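Local coordinates for metallo-beta-lactamase family protein (Thermus thermophilus, PDB 2ZO4) that binds two zinc ions in a metallo-beta-lactamase fold and is probably a hydrolase whose substrate is not established, at residues G184-D190 and R227-H233. Residues are numbered along the deposited sequence; the frame is centred on the assembly and turned at random.
Sequences GVLLAGD and RVAYAGH. With ZN (zinc ion), chain C; ZN (zinc ion), chain B.
Y230 (chi1 m) packs its ring against V185 and L187 of the neighbouring parallel strand. V185 CG1 is 3.6 Å from Y230 CE2, and L187 CD2 sits near the ring edge. V185 (chi1 t) also meets V228, CG2 to CG1 at 3.8 Å. L186 and A229 point to the other face of the sheet.

Strands 185-189 and 228-231 run parallel, with 31° between their N-to-C directions and their axes 4.6 Å apart at closest. The register pairs V185 with V228, L186 with A229 and L187 with Y230. R227 N donates to G184 O (2.8 Å), L186 N to V228 O (3.0 Å), Y230 N to L186 O (2.8 Å) and A188 N to Y230 O (3.0 Å). Near the zinc end a water joins G189 N (2.8 Å) to Y230 O (3.0 Å). G189 turns to phi/psi 58/-135, and its O accepts from G232 N (2.7 Å). G232 packs its CA 3.3 Å from D190 OD1, where a CB would clash.

Helix 210-222 links the strands as a beta-alpha-beta unit, and 228-231 is an edge strand of its five-strand sheet. D190 OD2 and H233 NE2 each lie 2.1 Å from one zinc, which D74 and H75 also bind. H233 ND1 is hydrogen-bonded to T21 O. D190 OD2 reaches the second zinc at 2.6 Å, and a water lies 2.0 Å from both metals. The carboxylate oxygen and this water thus bridge a dinuclear centre, consistent with metal-dependent hydrolysis.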
loop_
_atom_site.group_PDB
_atom_site.type_symbol
_atom_site.label_atom_id
_atom_site.label_comp_id
_atom_site.label_asym_id
_atom_site.label_seq_id
_atom_site.Cartn_x
_atom_site.Cartn_y
_atom_site.Cartn_z
ATOM N N GLY A 184 5.331 19.863 -8.340
ATOM C CA GLY A 184 4.676 19.771 -7.035
ATOM C C GLY A 184 3.584 18.722 -7.046
ATOM O O GLY A 184 2.637 18.790 -6.266
ATOM N N VAL A 185 3.724 17.753 -7.948
ATOM C CA VAL A 185 2.737 16.694 -8.124
ATOM C C VAL A 185 3.239 15.435 -7.418
ATOM O O VAL A 185 4.340 14.946 -7.706
ATOM C CB VAL A 185 2.458 16.420 -9.626
ATOM C CG1 VAL A 185 1.649 15.131 -9.811
ATOM C CG2 VAL A 185 1.730 17.610 -10.260
ATOM N N LEU A 186 2.428 14.942 -6.481
ATOM C CA LEU A 186 2.762 13.759 -5.698
ATOM C C LEU A 186 1.965 12.557 -6.169
ATOM O O LEU A 186 0.732 12.586 -6.181
ATOM C CB LEU A 186 2.490 14.003 -4.208
ATOM C CG LEU A 186 2.694 12.834 -3.228
ATOM C CD1 LEU A 186 4.148 12.364 -3.198
ATOM C CD2 LEU A 186 2.227 13.209 -1.826
ATOM N N LEU A 187 2.675 11.504 -6.561
ATOM C CA LEU A 187 2.049 10.225 -6.847
ATOM C C LEU A 187 2.170 9.440 -5.551
ATOM O O LEU A 187 3.204 8.821 -5.275
ATOM C CB LEU A 187 2.734 9.524 -8.035
ATOM C CG LEU A 187 2.812 10.350 -9.331
ATOM C CD1 LEU A 187 3.605 9.613 -10.411
ATOM C CD2 LEU A 187 1.417 10.739 -9.851
ATOM N N ALA A 188 1.105 9.501 -4.755
ATOM C CA ALA A 188 1.149 9.143 -3.340
ATOM C C ALA A 188 1.038 7.653 -3.037
ATOM O O ALA A 188 1.295 7.239 -1.908
ATOM C CB ALA A 188 0.070 9.915 -2.574
ATOM N N GLY A 189 0.661 6.853 -4.033
ATOM C CA GLY A 189 0.343 5.440 -3.801
ATOM C C GLY A 189 -0.776 5.336 -2.783
ATOM O O GLY A 189 -1.746 6.084 -2.852
ATOM N N ASP A 190 -0.633 4.430 -1.819
ATOM C CA ASP A 190 -1.610 4.316 -0.744
ATOM C C ASP A 190 -1.131 4.906 0.584
ATOM O O ASP A 190 -1.631 4.533 1.637
ATOM C CB ASP A 190 -2.039 2.858 -0.546
ATOM C CG ASP A 190 -2.789 2.289 -1.739
ATOM O OD1 ASP A 190 -2.996 3.002 -2.746
ATOM O OD2 ASP A 190 -3.163 1.102 -1.664
ATOM N N ARG A 227 1.543 20.317 -4.242
ATOM C CA ARG A 227 0.424 21.125 -4.726
ATOM C C ARG A 227 -0.821 20.287 -4.976
ATOM O O ARG A 227 -1.941 20.795 -4.917
ATOM C CB ARG A 227 0.825 21.880 -5.997
ATOM C CG ARG A 227 1.866 22.957 -5.730
ATOM C CD ARG A 227 2.273 23.706 -6.989
ATOM N NE ARG A 227 3.037 24.908 -6.646
ATOM C CZ ARG A 227 2.495 26.084 -6.326
ATOM N NH1 ARG A 227 1.177 26.236 -6.293
ATOM N NH2 ARG A 227 3.275 27.113 -6.030
ATOM N N VAL A 228 -0.614 19.005 -5.256
ATOM C CA VAL A 228 -1.701 18.055 -5.492
ATOM C C VAL A 228 -1.165 16.631 -5.311
ATOM O O VAL A 228 0.022 16.376 -5.536
ATOM C CB VAL A 228 -2.339 18.246 -6.909
ATOM C CG1 VAL A 228 -1.357 17.855 -8.020
ATOM C CG2 VAL A 228 -3.646 17.465 -7.036
ATOM N N ALA A 229 -2.028 15.717 -4.878
ATOM C CA ALA A 229 -1.653 14.309 -4.793
ATOM C C ALA A 229 -2.606 13.436 -5.587
ATOM O O ALA A 229 -3.826 13.581 -5.489
ATOM C CB ALA A 229 -1.586 13.840 -3.343
ATOM N N TYR A 230 -2.031 12.545 -6.384
ATOM C CA TYR A 230 -2.793 11.530 -7.091
ATOM C C TYR A 230 -2.431 10.179 -6.483
ATOM O O TYR A 230 -1.293 9.713 -6.597
ATOM C CB TYR A 230 -2.492 11.566 -8.591
ATOM C CG TYR A 230 -2.715 12.914 -9.239
ATOM C CD1 TYR A 230 -3.976 13.514 -9.238
ATOM C CD2 TYR A 230 -1.668 13.586 -9.864
ATOM C CE1 TYR A 230 -4.182 14.760 -9.833
ATOM C CE2 TYR A 230 -1.863 14.825 -10.463
ATOM C CZ TYR A 230 -3.122 15.406 -10.441
ATOM O OH TYR A 230 -3.317 16.629 -11.035
ATOM N N ALA A 231 -3.409 9.572 -5.820
ATOM C CA ALA A 231 -3.186 8.394 -4.997
ATOM C C ALA A 231 -3.598 7.103 -5.702
ATOM O O ALA A 231 -4.057 7.129 -6.847
ATOM C CB ALA A 231 -3.918 8.547 -3.670
ATOM N N GLY A 232 -3.425 5.980 -5.007
ATOM C CA GLY A 232 -3.705 4.658 -5.565
ATOM C C GLY A 232 -5.183 4.338 -5.678
ATOM O O GLY A 232 -5.571 3.460 -6.448
ATOM N N HIS A 233 -6.006 5.046 -4.908
ATOM C CA HIS A 233 -7.457 4.865 -4.949
ATOM C C HIS A 233 -8.173 6.197 -4.787
ATOM O O HIS A 233 -7.607 7.150 -4.246
ATOM C CB HIS A 233 -7.916 3.882 -3.867
ATOM C CG HIS A 233 -7.190 2.575 -3.893
ATOM N ND1 HIS A 233 -7.518 1.558 -4.762
ATOM C CD2 HIS A 233 -6.141 2.124 -3.165
ATOM C CE1 HIS A 233 -6.709 0.534 -4.564
ATOM N NE2 HIS A 233 -5.862 0.852 -3.601
HETATM ZN ZN ZN C . -4.020 -0.055 -3.149
HETATM ZN ZN ZN B . -2.081 -0.989 -0.635
HETATM O O HOH W 1 0.015 7.041 -6.789
HETATM O O HOH W 2 -3.572 -1.510 -1.879
#